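Local coordinates for thiosulfate sulfurtransferase YnjE (Escherichia coli, PDB 2WLR), which transfers sulfur from thiosulfate to cyanide, yielding thiocyanate and sulfite, and works as a monomeric periplasmic enzyme of the rhodanese family, at residues Gln117-Phe122 / Gly338-Ala343; Gln190-Leu195 / Val264-Gln269; Arg211-Ala216 / Val231-Gly236; Ile222-Gly227 / Thr374-Arg379; Trp353-Glu358 / Met381-Val386. One frame throughout, in Å; residues are numbered along the deposited sequence.

Interaction 1: Gln117-Phe122 / Gly338-Ala343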
# COMPACT_ATOMS: atom_id res chain seq x y z
N GLN A 117 5.08 3.47 -17.95
CA GLN A 117 5.70 3.48 -16.65
C GLN A 117 4.86 2.68 -15.67
O GLN A 117 3.65 2.74 -15.68
CB GLN A 117 5.82 4.91 -16.10
CG GLN A 117 6.40 5.95 -17.05
CD GLN A 117 7.77 5.62 -17.53
OE1 GLN A 117 7.98 5.40 -18.74
NE2 GLN A 117 8.72 5.60 -16.62
N LYS A 118 5.51 1.94 -14.79
CA LYS A 118 4.78 1.10 -13.81
C LYS A 118 5.46 1.10 -12.47
O LYS A 118 6.62 1.48 -12.36
CB LYS A 118 4.66 -0.33 -14.34
CG LYS A 118 5.98 -1.05 -14.58
CD LYS A 118 5.81 -2.31 -15.43
CE LYS A 118 7.17 -2.86 -15.94
NZ LYS A 118 7.05 -3.61 -17.25
N LEU A 119 4.76 0.62 -11.44
CA LEU A 119 5.43 0.22 -10.21
C LEU A 119 6.41 -0.87 -10.48
O LEU A 119 6.06 -1.85 -11.11
CB LEU A 119 4.46 -0.34 -9.18
CG LEU A 119 3.42 0.55 -8.59
CD1 LEU A 119 2.66 -0.23 -7.52
CD2 LEU A 119 4.09 1.81 -7.96
N PRO A 120 7.65 -0.72 -10.01
CA PRO A 120 8.66 -1.73 -10.18
C PRO A 120 8.17 -3.12 -9.83
O PRO A 120 8.49 -4.07 -10.52
CB PRO A 120 9.77 -1.25 -9.25
CG PRO A 120 9.63 0.18 -9.25
CD PRO A 120 8.18 0.49 -9.36
N HIS A 121 7.36 -3.23 -8.77
CA HIS A 121 6.82 -4.54 -8.41
C HIS A 121 5.33 -4.47 -8.20
O HIS A 121 4.81 -4.91 -7.19
CB HIS A 121 7.50 -5.05 -7.15
CG HIS A 121 8.99 -5.07 -7.26
ND1 HIS A 121 9.67 -6.00 -8.01
CD2 HIS A 121 9.92 -4.23 -6.75
CE1 HIS A 121 10.97 -5.75 -7.93
NE2 HIS A 121 11.14 -4.66 -7.19
N PHE A 122 4.62 -3.98 -9.22
CA PHE A 122 3.17 -3.91 -9.19
C PHE A 122 2.49 -5.26 -8.82
O PHE A 122 1.41 -5.28 -8.23
CB PHE A 122 2.61 -3.39 -10.53
CG PHE A 122 2.72 -4.35 -11.65
CD1 PHE A 122 1.74 -5.30 -11.84
CD2 PHE A 122 3.82 -4.37 -12.50
CE1 PHE A 122 1.80 -6.22 -12.82
CE2 PHE A 122 3.89 -5.30 -13.52
CZ PHE A 122 2.88 -6.25 -13.67
N GLY A 338 -9.90 2.90 -1.35
CA GLY A 338 -9.11 2.20 -0.38
C GLY A 338 -7.80 1.63 -0.89
O GLY A 338 -7.01 1.14 -0.11
N THR A 339 -7.58 1.73 -2.19
CA THR A 339 -6.35 1.24 -2.81
C THR A 339 -5.19 2.18 -2.59
O THR A 339 -5.38 3.33 -2.23
CB THR A 339 -6.58 1.01 -4.33
OG1 THR A 339 -6.94 2.25 -4.98
CG2 THR A 339 -7.64 -0.06 -4.56
N MSE A 340 -3.97 1.71 -2.84
CA MSE A 340 -2.77 2.50 -2.63
C MSE A 340 -2.75 3.68 -3.56
O MSE A 340 -2.88 3.55 -4.79
CB MSE A 340 -1.50 1.65 -2.85
CG MSE A 340 -0.22 2.38 -2.46
SE MSE A 340 1.36 1.62 -3.22
CE MSE A 340 1.06 2.24 -5.02
N ARG A 341 -2.52 4.88 -2.99
CA ARG A 341 -2.33 6.10 -3.80
C ARG A 341 -1.13 5.98 -4.72
O ARG A 341 -0.24 5.16 -4.46
CB ARG A 341 -2.13 7.31 -2.90
CG ARG A 341 -3.38 7.76 -2.21
CD ARG A 341 -3.04 8.95 -1.33
NE ARG A 341 -2.79 10.15 -2.12
CZ ARG A 341 -2.20 11.24 -1.68
NH1 ARG A 341 -1.75 11.32 -0.42
NH2 ARG A 341 -2.06 12.28 -2.49
N SER A 342 -1.09 6.78 -5.77
CA SER A 342 -0.00 6.68 -6.74
C SER A 342 1.38 6.81 -6.11
O SER A 342 1.59 7.63 -5.19
CB SER A 342 -0.18 7.66 -7.88
OG SER A 342 0.58 8.81 -7.74
N ALA A 343 2.32 6.07 -6.66
CA ALA A 343 3.68 6.08 -6.18
C ALA A 343 4.26 7.48 -6.25
O ALA A 343 4.98 7.88 -5.35
CB ALA A 343 4.52 5.16 -7.00

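Interaction 2: Gln190-Leu195 / Val264-Gln269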
# COMPACT_ATOMS: atom_id res chain seq x y z
N GLN A 190 8.47 -19.64 17.08
CA GLN A 190 7.02 -19.51 17.00
C GLN A 190 6.57 -19.15 15.58
O GLN A 190 5.55 -19.67 15.12
CB GLN A 190 6.46 -18.51 18.02
CG GLN A 190 6.54 -18.99 19.45
CD GLN A 190 5.61 -20.16 19.79
OE1 GLN A 190 5.67 -20.70 20.91
NE2 GLN A 190 4.76 -20.54 18.87
N LEU A 191 7.31 -18.32 14.86
CA LEU A 191 6.99 -18.08 13.45
C LEU A 191 7.06 -19.35 12.62
O LEU A 191 6.20 -19.61 11.79
CB LEU A 191 7.91 -17.01 12.83
CG LEU A 191 7.74 -15.59 13.39
CD1 LEU A 191 8.75 -14.68 12.69
CD2 LEU A 191 6.34 -15.05 13.23
N LYS A 192 8.09 -20.14 12.85
CA LYS A 192 8.22 -21.44 12.20
C LYS A 192 7.00 -22.29 12.44
O LYS A 192 6.47 -22.92 11.52
CB LYS A 192 9.46 -22.13 12.72
CG LYS A 192 9.86 -23.44 12.09
CD LYS A 192 11.09 -23.96 12.83
CE LYS A 192 11.75 -25.09 12.10
NZ LYS A 192 10.96 -26.30 12.17
N ALA A 193 6.48 -22.31 13.66
CA ALA A 193 5.30 -23.11 13.94
C ALA A 193 4.08 -22.57 13.21
O ALA A 193 3.26 -23.32 12.69
CB ALA A 193 5.05 -23.17 15.47
N MSE A 194 3.95 -21.25 13.20
CA MSE A 194 2.80 -20.62 12.56
C MSE A 194 2.78 -20.91 11.06
O MSE A 194 1.75 -21.25 10.49
CB MSE A 194 2.88 -19.10 12.85
CG MSE A 194 1.77 -18.23 12.20
SE MSE A 194 2.15 -17.74 10.35
CE MSE A 194 3.69 -16.56 10.56
N LEU A 195 3.96 -20.82 10.45
CA LEU A 195 4.10 -21.03 9.01
C LEU A 195 3.71 -22.48 8.67
O LEU A 195 2.93 -22.73 7.73
CB LEU A 195 5.49 -20.66 8.50
CG LEU A 195 5.84 -19.16 8.55
CD1 LEU A 195 7.32 -18.94 8.56
CD2 LEU A 195 5.20 -18.44 7.34
N VAL A 264 14.10 -23.26 4.23
CA VAL A 264 15.27 -22.41 4.50
C VAL A 264 15.29 -22.10 5.99
O VAL A 264 14.27 -22.25 6.69
CB VAL A 264 15.23 -21.06 3.73
CG1 VAL A 264 15.22 -21.27 2.23
CG2 VAL A 264 14.04 -20.18 4.18
N LYS A 265 16.45 -21.65 6.49
CA LYS A 265 16.56 -21.25 7.89
C LYS A 265 15.85 -19.92 8.10
O LYS A 265 16.02 -18.98 7.33
CB LYS A 265 18.02 -21.13 8.34
CG LYS A 265 18.74 -22.45 8.49
CD LYS A 265 19.96 -22.27 9.36
CE LYS A 265 20.85 -23.49 9.33
NZ LYS A 265 22.21 -23.08 9.78
N ILE A 266 15.08 -19.84 9.18
CA ILE A 266 14.38 -18.62 9.58
C ILE A 266 15.29 -17.90 10.58
O ILE A 266 15.83 -18.53 11.49
CB ILE A 266 13.05 -18.99 10.24
CG1 ILE A 266 12.13 -19.63 9.20
CG2 ILE A 266 12.36 -17.78 10.89
CD1 ILE A 266 10.88 -20.31 9.76
N PRO A 267 15.53 -16.59 10.39
CA PRO A 267 14.93 -15.72 9.37
C PRO A 267 15.82 -15.56 8.15
O PRO A 267 17.02 -15.37 8.29
CB PRO A 267 14.82 -14.37 10.08
CG PRO A 267 16.08 -14.34 10.96
CD PRO A 267 16.40 -15.81 11.30
N ALA A 268 15.26 -15.60 6.95
CA ALA A 268 16.03 -15.43 5.73
C ALA A 268 16.34 -13.97 5.41
O ALA A 268 17.32 -13.69 4.72
CB ALA A 268 15.31 -16.03 4.58
N GLN A 269 15.51 -13.05 5.91
CA GLN A 269 15.67 -11.63 5.59
C GLN A 269 15.66 -10.77 6.85
O GLN A 269 14.78 -9.93 7.04
CB GLN A 269 14.58 -11.19 4.61
CG GLN A 269 14.54 -11.99 3.32
CD GLN A 269 15.80 -11.93 2.48
OE1 GLN A 269 16.58 -10.98 2.56
NE2 GLN A 269 16.01 -12.94 1.65

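Interaction 3: Arg211-Ala216 / Val231-Gly236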
# COMPACT_ATOMS: atom_id res chain seq x y z
N ARG A 211 -9.85 -6.88 6.25
CA ARG A 211 -10.85 -5.86 6.24
C ARG A 211 -10.14 -4.50 6.36
O ARG A 211 -10.58 -3.52 5.79
CB ARG A 211 -11.88 -6.03 7.37
CG ARG A 211 -13.26 -6.58 6.91
CD ARG A 211 -13.28 -8.08 6.67
NE ARG A 211 -14.62 -8.49 6.23
CZ ARG A 211 -15.01 -9.72 5.88
NH1 ARG A 211 -14.17 -10.75 5.91
NH2 ARG A 211 -16.26 -9.88 5.50
N ASP A 212 -9.01 -4.48 7.06
CA ASP A 212 -8.10 -3.33 7.05
C ASP A 212 -6.78 -3.82 6.46
O ASP A 212 -6.25 -4.85 6.87
CB ASP A 212 -7.84 -2.82 8.47
CG ASP A 212 -9.12 -2.40 9.18
OD1 ASP A 212 -9.97 -1.68 8.60
OD2 ASP A 212 -9.24 -2.79 10.36
N VAL A 213 -6.22 -3.04 5.53
CA VAL A 213 -5.02 -3.45 4.84
C VAL A 213 -3.88 -3.65 5.83
O VAL A 213 -3.09 -4.57 5.67
CB VAL A 213 -4.65 -2.43 3.76
CG1 VAL A 213 -3.27 -2.70 3.20
CG2 VAL A 213 -5.70 -2.44 2.63
N TYR A 214 -3.77 -2.78 6.84
CA TYR A 214 -2.64 -2.86 7.75
C TYR A 214 -2.52 -4.14 8.56
O TYR A 214 -1.41 -4.50 8.92
CB TYR A 214 -2.45 -1.58 8.58
CG TYR A 214 -3.40 -1.26 9.71
CD1 TYR A 214 -4.68 -1.81 9.82
CD2 TYR A 214 -2.99 -0.35 10.70
CE1 TYR A 214 -5.52 -1.47 10.88
CE2 TYR A 214 -3.83 -0.02 11.75
CZ TYR A 214 -5.06 -0.59 11.84
OH TYR A 214 -5.87 -0.24 12.91
N ALA A 215 -3.63 -4.83 8.78
CA ALA A 215 -3.55 -6.14 9.43
C ALA A 215 -2.85 -7.15 8.54
O ALA A 215 -1.98 -7.91 9.01
CB ALA A 215 -4.95 -6.63 9.84
N ALA A 216 -3.25 -7.19 7.28
CA ALA A 216 -2.62 -8.05 6.30
C ALA A 216 -1.14 -7.69 6.11
O ALA A 216 -0.28 -8.57 6.00
CB ALA A 216 -3.36 -7.98 4.98
N VAL A 231 5.31 -12.75 -1.22
CA VAL A 231 4.21 -12.31 -0.38
C VAL A 231 3.59 -11.08 -1.06
O VAL A 231 4.29 -10.13 -1.44
CB VAL A 231 4.64 -11.94 1.05
CG1 VAL A 231 3.46 -11.51 1.87
CG2 VAL A 231 5.35 -13.11 1.75
N ARG A 232 2.28 -11.12 -1.17
CA ARG A 232 1.48 -10.12 -1.87
C ARG A 232 0.30 -9.71 -1.02
O ARG A 232 -0.10 -10.42 -0.09
CB ARG A 232 0.99 -10.67 -3.19
CG ARG A 232 2.10 -11.26 -4.00
CD ARG A 232 1.68 -11.57 -5.39
NE ARG A 232 2.63 -12.42 -6.07
CZ ARG A 232 2.58 -12.69 -7.37
NH1 ARG A 232 1.69 -12.08 -8.15
NH2 ARG A 232 3.43 -13.56 -7.88
N LEU A 233 -0.25 -8.54 -1.34
CA LEU A 233 -1.45 -8.01 -0.67
C LEU A 233 -2.51 -7.80 -1.69
O LEU A 233 -2.25 -7.39 -2.81
CB LEU A 233 -1.20 -6.64 -0.07
CG LEU A 233 -0.22 -6.52 1.08
CD1 LEU A 233 -0.11 -5.03 1.51
CD2 LEU A 233 -0.64 -7.42 2.25
N LEU A 234 -3.75 -8.00 -1.28
CA LEU A 234 -4.88 -7.47 -2.05
C LEU A 234 -5.03 -5.98 -1.79
O LEU A 234 -5.35 -5.56 -0.70
CB LEU A 234 -6.18 -8.19 -1.69
CG LEU A 234 -7.47 -7.70 -2.34
CD1 LEU A 234 -7.39 -7.75 -3.88
CD2 LEU A 234 -8.67 -8.50 -1.87
N ASP A 235 -4.82 -5.20 -2.84
CA ASP A 235 -4.81 -3.73 -2.75
C ASP A 235 -6.21 -3.29 -2.34
O ASP A 235 -7.18 -3.66 -3.00
CB ASP A 235 -4.44 -3.19 -4.13
CG ASP A 235 -4.08 -1.71 -4.15
OD1 ASP A 235 -3.91 -1.10 -3.08
OD2 ASP A 235 -4.00 -1.21 -5.28
N GLY A 236 -6.31 -2.56 -1.23
CA GLY A 236 -7.59 -2.08 -0.76
C GLY A 236 -8.34 -3.06 0.12
O GLY A 236 -9.37 -2.71 0.73
O HOH W 1 -10.97 -3.58 2.97

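Interaction 4: Ile222-Gly227 / Thr374-Arg379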
# COMPACT_ATOMS: atom_id res chain seq x y z
N ILE A 222 6.14 -9.62 8.37
CA ILE A 222 6.76 -10.60 9.25
C ILE A 222 7.08 -11.90 8.48
O ILE A 222 8.15 -12.48 8.64
CB ILE A 222 5.88 -10.86 10.49
CG1 ILE A 222 5.99 -9.65 11.43
CG2 ILE A 222 6.35 -12.12 11.25
CD1 ILE A 222 4.90 -9.57 12.46
N MSE A 223 6.21 -12.27 7.55
CA MSE A 223 6.51 -13.42 6.68
C MSE A 223 7.71 -13.19 5.79
O MSE A 223 8.52 -14.11 5.56
CB MSE A 223 5.31 -13.80 5.83
CG MSE A 223 4.21 -14.42 6.64
SE MSE A 223 2.80 -15.08 5.48
CE MSE A 223 1.70 -15.87 6.94
N LEU A 224 7.86 -11.96 5.27
CA LEU A 224 9.01 -11.63 4.42
C LEU A 224 10.31 -11.72 5.25
O LEU A 224 11.30 -12.27 4.81
CB LEU A 224 8.88 -10.25 3.78
CG LEU A 224 7.88 -10.20 2.64
CD1 LEU A 224 7.56 -8.72 2.35
CD2 LEU A 224 8.38 -10.86 1.37
N TYR A 225 10.28 -11.18 6.46
CA TYR A 225 11.37 -11.33 7.39
C TYR A 225 11.74 -12.81 7.58
O TYR A 225 12.93 -13.18 7.53
CB TYR A 225 10.98 -10.70 8.74
CG TYR A 225 11.75 -11.18 9.92
CD1 TYR A 225 12.96 -10.62 10.26
CD2 TYR A 225 11.25 -12.21 10.71
CE1 TYR A 225 13.69 -11.08 11.37
CE2 TYR A 225 11.97 -12.69 11.79
CZ TYR A 225 13.18 -12.11 12.12
OH TYR A 225 13.89 -12.62 13.22
N ALA A 226 10.73 -13.65 7.82
CA ALA A 226 10.96 -15.06 8.09
C ALA A 226 11.63 -15.77 6.93
O ALA A 226 12.47 -16.63 7.12
CB ALA A 226 9.67 -15.73 8.43
N GLY A 227 11.22 -15.41 5.73
CA GLY A 227 11.78 -15.96 4.51
C GLY A 227 10.79 -16.45 3.48
O GLY A 227 11.21 -17.13 2.55
N THR A 374 3.05 0.77 5.08
CA THR A 374 3.96 1.62 4.32
C THR A 374 5.16 0.85 3.82
O THR A 374 5.64 1.12 2.71
CB THR A 374 4.43 2.88 5.06
OG1 THR A 374 4.94 2.55 6.35
CG2 THR A 374 3.24 3.83 5.24
N PHE A 375 5.68 -0.08 4.63
CA PHE A 375 6.75 -0.95 4.16
C PHE A 375 6.33 -1.68 2.89
O PHE A 375 7.09 -1.74 1.90
CB PHE A 375 7.12 -1.98 5.20
CG PHE A 375 8.06 -3.04 4.72
CD1 PHE A 375 7.56 -4.18 4.14
CD2 PHE A 375 9.42 -2.91 4.88
CE1 PHE A 375 8.42 -5.18 3.69
CE2 PHE A 375 10.27 -3.91 4.41
CZ PHE A 375 9.74 -5.05 3.83
N MSE A 376 5.14 -2.29 2.90
CA MSE A 376 4.69 -3.01 1.70
C MSE A 376 4.54 -2.12 0.49
O MSE A 376 4.89 -2.52 -0.61
CB MSE A 376 3.42 -3.81 1.98
CG MSE A 376 3.55 -4.90 3.03
SE MSE A 376 4.80 -6.32 2.53
CE MSE A 376 3.64 -7.23 1.22
N TYR A 377 4.01 -0.91 0.67
CA TYR A 377 3.94 0.04 -0.44
C TYR A 377 5.34 0.43 -0.96
O TYR A 377 5.60 0.38 -2.14
CB TYR A 377 3.14 1.27 -0.05
CG TYR A 377 1.68 1.02 0.29
CD1 TYR A 377 1.01 -0.14 -0.16
CD2 TYR A 377 0.99 1.90 1.11
CE1 TYR A 377 -0.31 -0.37 0.14
CE2 TYR A 377 -0.34 1.67 1.40
CZ TYR A 377 -0.97 0.53 0.92
OH TYR A 377 -2.29 0.31 1.24
N ALA A 378 6.26 0.78 -0.06
CA ALA A 378 7.62 1.14 -0.48
C ALA A 378 8.33 -0.00 -1.19
O ALA A 378 9.03 0.20 -2.14
CB ALA A 378 8.44 1.57 0.76
N ARG A 379 8.10 -1.23 -0.72
CA ARG A 379 8.63 -2.42 -1.38
C ARG A 379 8.10 -2.53 -2.82
O ARG A 379 8.88 -2.71 -3.77
CB ARG A 379 8.25 -3.65 -0.56
CG ARG A 379 8.68 -4.97 -1.18
CD ARG A 379 8.22 -6.13 -0.32
NE ARG A 379 8.39 -7.46 -0.92
CZ ARG A 379 7.41 -8.26 -1.31
NH1 ARG A 379 6.13 -7.90 -1.29
NH2 ARG A 379 7.72 -9.46 -1.80

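Interaction 5: Trp353-Glu358 / Met381-Val386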
# COMPACT_ATOMS: atom_id res chain seq x y z
N TRP A 353 9.46 15.65 3.54
CA TRP A 353 10.04 15.44 4.87
C TRP A 353 11.45 14.81 4.84
O TRP A 353 11.92 14.25 5.83
CB TRP A 353 9.07 14.60 5.72
CG TRP A 353 8.11 15.41 6.43
CD1 TRP A 353 6.90 15.86 5.97
CD2 TRP A 353 8.25 15.91 7.75
NE1 TRP A 353 6.27 16.58 6.95
CE2 TRP A 353 7.08 16.65 8.05
CE3 TRP A 353 9.24 15.82 8.73
CZ2 TRP A 353 6.88 17.27 9.29
CZ3 TRP A 353 9.04 16.44 9.96
CH2 TRP A 353 7.86 17.16 10.22
N ASN A 354 12.13 14.94 3.71
CA ASN A 354 13.48 14.42 3.53
C ASN A 354 13.60 12.90 3.67
O ASN A 354 14.62 12.36 4.13
CB ASN A 354 14.46 15.15 4.48
CG ASN A 354 15.89 15.05 4.02
OD1 ASN A 354 16.17 14.90 2.84
ND2 ASN A 354 16.84 15.12 4.98
N ILE A 355 12.57 12.21 3.21
CA ILE A 355 12.55 10.75 3.12
C ILE A 355 12.64 10.36 1.64
O ILE A 355 11.80 10.74 0.84
CB ILE A 355 11.26 10.21 3.71
CG1 ILE A 355 11.09 10.62 5.18
CG2 ILE A 355 11.17 8.67 3.54
CD1 ILE A 355 9.63 10.62 5.67
N LYS A 356 13.69 9.63 1.28
CA LYS A 356 14.09 9.50 -0.11
C LYS A 356 14.56 8.07 -0.38
O LYS A 356 15.08 7.43 0.52
CB LYS A 356 15.22 10.50 -0.40
CG LYS A 356 14.84 11.95 -0.18
CD LYS A 356 16.00 12.92 -0.40
CE LYS A 356 15.50 14.35 -0.26
NZ LYS A 356 16.61 15.34 -0.39
N PRO A 357 14.35 7.56 -1.61
CA PRO A 357 14.55 6.15 -1.88
C PRO A 357 16.00 5.67 -1.75
O PRO A 357 16.25 4.50 -1.52
CB PRO A 357 14.07 5.98 -3.33
CG PRO A 357 13.94 7.32 -3.89
CD PRO A 357 13.79 8.28 -2.77
N GLU A 358 16.95 6.58 -1.92
CA GLU A 358 18.37 6.19 -1.84
C GLU A 358 18.84 6.01 -0.39
O GLU A 358 19.95 5.52 -0.14
CB GLU A 358 19.25 7.22 -2.58
CG GLU A 358 19.22 8.64 -2.01
CD GLU A 358 18.19 9.57 -2.69
OE1 GLU A 358 17.13 9.10 -3.17
OE2 GLU A 358 18.48 10.80 -2.75
N MSE A 381 7.00 -0.14 -4.59
CA MSE A 381 7.56 1.04 -5.25
C MSE A 381 9.02 0.87 -5.64
O MSE A 381 9.60 1.78 -6.25
CB MSE A 381 7.40 2.26 -4.35
CG MSE A 381 6.00 2.77 -4.30
SE MSE A 381 5.58 3.92 -2.75
CE MSE A 381 6.66 5.45 -3.00
N GLY A 382 9.64 -0.22 -5.21
CA GLY A 382 11.01 -0.53 -5.58
C GLY A 382 12.04 0.11 -4.69
O GLY A 382 13.22 0.16 -5.05
N TRP A 383 11.66 0.59 -3.50
CA TRP A 383 12.64 1.16 -2.59
C TRP A 383 13.48 0.00 -2.05
O TRP A 383 12.93 -0.98 -1.58
CB TRP A 383 11.94 1.92 -1.46
CG TRP A 383 11.37 3.21 -1.90
CD1 TRP A 383 10.83 3.51 -3.12
CD2 TRP A 383 11.40 4.42 -1.15
NE1 TRP A 383 10.49 4.85 -3.15
CE2 TRP A 383 10.82 5.43 -1.95
CE3 TRP A 383 11.82 4.75 0.13
CZ2 TRP A 383 10.68 6.75 -1.51
CZ3 TRP A 383 11.70 6.07 0.57
CH2 TRP A 383 11.13 7.05 -0.25
N LYS A 384 14.80 0.11 -2.17
CA LYS A 384 15.68 -1.07 -2.04
C LYS A 384 16.12 -1.32 -0.61
O LYS A 384 16.59 -2.40 -0.29
CB LYS A 384 16.91 -0.96 -2.94
CG LYS A 384 16.60 -0.87 -4.42
CD LYS A 384 17.84 -0.86 -5.29
CE LYS A 384 17.50 -0.70 -6.78
NZ LYS A 384 16.88 0.65 -7.09
N ASN A 385 15.97 -0.32 0.26
CA ASN A 385 16.48 -0.41 1.61
C ASN A 385 15.45 0.04 2.60
O ASN A 385 15.59 1.07 3.25
CB ASN A 385 17.74 0.45 1.78
CG ASN A 385 18.60 -0.02 2.92
OD1 ASN A 385 18.23 -0.97 3.62
ND2 ASN A 385 19.76 0.62 3.11
N VAL A 386 14.42 -0.77 2.74
CA VAL A 386 13.34 -0.45 3.67
C VAL A 386 13.21 -1.52 4.75
O VAL A 386 13.57 -2.68 4.55
CB VAL A 386 11.99 -0.18 2.96
CG1 VAL A 386 12.01 1.18 2.21
CG2 VAL A 386 11.56 -1.33 2.05
O HOH W 2 15.22 2.55 0.34
O HOH W 3 15.89 2.49 -3.40
O HOH W 4 20.93 2.84 1.36

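Interaction 1: Gln117-Phe122 / Gly338-Ala343
Leu119 meets Met340 and Ala343 through the two ends of its fork, a small case of how one branched residue can touch a loop residue and the start of a helix at once. From CB the chain runs to CG, which stands opposite the carbonyl carbon (chi1 -66°) and carries the two methyls across the interface. CD1 reaches the terminal methyl of the selenomethionine at Met340, 3.9 Å from its CE, the two side chains meeting tip to tip. CD2 lies 3.5 Å from CB of Ala343. Met340 runs extended as far as SE and then bends at its last torsion (chi3 73°), which sets CE before the leucine. The contact is apolar throughout and buried. Leu119 belongs to the link between strands 103-105 and 125-126, with helix 28-32 touching it through Asn32. Across from it, Met340 also packs on Ile346 of helix 343-351, whose first residue is Ala343 and whose N-cap is Ser342.

Interaction 2: Gln190-Leu195 / Val264-Gln269
This is a small apolar contact at the margin of the second rhodanese domain, where an irregular segment, 264-269, lies against the helix 188-197. The domain has the alpha/beta rhodanese fold, a parallel sheet with helices packed about it, and the segment belongs to the connection that leads from helix 238-243 on to strand 273-274 of the last sheet. The example illustrates how a linker can rest on a helix largely through one side chain, here Ile266, whose CB points at the helix. Its CG1 branch stands opposite the carbonyl carbon (chi1 -66°) and continues extended through chi2, which carries CD1 onto the helix surface. There the methyl settles between two residues less than a turn apart. On one of them, Lys192, it meets the aliphatic root, the two side chains crossing at a slant, while the rest of the lysine leads away from the contact. Leu195 comes tip to tip, and it also touches Val228 and Phe262. Just beyond Ile266, the peptide bond to Pro267 is cis, and Pro267 itself touches Asp188 of helix 188-197 and packs on Tyr225 of helix 213-226. The isoleucine CD1 lies 3.8 Å from CB of Lys192 and 4.0 Å from CD1 of Leu195.

Interaction 3: Arg211-Ala216 / Val231-Gly236
Val213 and Ala216, one turn apart on the opening stretch of a helix, turn their side chains onto Leu233 and Gly236. The valine divides its two methyls between them. CG1, anti to the backbone N (chi1 170°), faces the leucine at 4.3 Å from its CD1. Over backbone alone, Val213 CG2 rests 3.7 Å from Gly236 C. Leu233 holds CG opposite its own carbonyl carbon (chi1 -67°) and sends CD2 to 3.9 Å from CB of Ala216. Val213, Ala216 and Leu233 belong to the beta-alpha-beta unit of strand 205-209, helix 213-226 and strand 231-234, and the contact packs the helix start on the strand that follows it; Gly236 lies in the loop just past that strand. Gly236 has phi 86°, where a side chain would jam against the carbonyl O of Asp235. A water completes the join at the loop ends, donating to Arg211 O at 2.8 Å and to Gly236 O at 2.9 Å, while the Arg211 guanidinium forms a salt bridge with Glu152 through NH1.

Interaction 4: Ile222-Gly227 / Thr374-Arg379
Helix segments 222-226 and 374-379 run at 63° to one another, their axes no closer than 12.3 Å, and the gap is bridged by side chains. They come from helices 213-226 and 369-380, which belong to the second and third rhodanese domains, and their packing is an instance of an interface between repeated domains. Leu224 points into it, and its two methyls have different company. CD1 approaches the edge of the Phe375 ring, near the ring plane and 3.9 Å from CE1, and meets SE of the selenomethionine Met376 tip to tip at 3.7 Å. The Met376 chain bends at chi2 (-64°), which brings SE to this place. Arg379 arrives from the opposite direction, extended from CG to NE, and lays one face of its guanidinium against the leucine, while NH1 hydrogen-bonds to Val231 O of strand 231-234. Were Arg379 replaced by an alanine, Val231 O would probably lose its guanidinium partner and Leu224 the flat group laid against it. On that face, CD1 stands 3.6 Å above the guanidinium plane, offset toward its rim, and CD2 lies 3.5 Å from NH2.

Interaction 5: Trp353-Glu358 / Met381-Val386
A CH-pi contact of Pro357 on Trp383 forms the centre of this interaction in the third rhodanese domain, between two loops that each follow a helix and lead into a strand. It is an example of an indole face packed against the backbone atoms of a loop as well as a side chain. CA of Pro357 sits 3.5 Å above the middle of the six-membered ring of Trp383, only 6° from the ring normal, and CB lies 3.6 Å from CE2. The proline N is over the same face, 3.5 Å from CH2. Ile355 reaches the far rim of the indole instead, its CG2 being 4.0 Å from CZ3 with the side chains crossing at about a right angle. Replacing Trp383 by an alanine would probably leave Pro357 CA without the ring face it rests on and open a gap beside Ile355 CG2. Water also bridges the two loops: one molecule donates to Pro357 O and accepts from Lys384 N, and a second accepts from Asn385 N and probably donates to Pro357 O. A third links Glu358 O to ND2 of Asn385. Both loops leave their helices by Schellman motifs, at Asn354 after helix 343-351 and at Gly382 after helix 369-380. Trp383 also packs edge-to-face with Trp350 of the former helix and touches Val361 of strand 360-363, while Ile355 lies on strand 288-292.

Overall arrangement
From the N terminus, the segment 117-122 is met first, and interaction 1 closes the longest loop by joining it to 338-343, tying the link after the first sheet to the third rhodanese domain. Interactions 2 and 3 both fall within that loop, and interaction 3, local to one beta-alpha-beta unit, lies inside the span of interaction 2. Interaction 4 starts on the helix that interaction 3 uses and ends in the third domain, so it crosses interactions 1, 2, 3 and 5. Interaction 5 opens only after interaction 1 has closed. Physical bridges join several: Asp235 binds Met340 N, Ala226 O receives Ala268 N, and Trp383 N probably donates to Ala378 O.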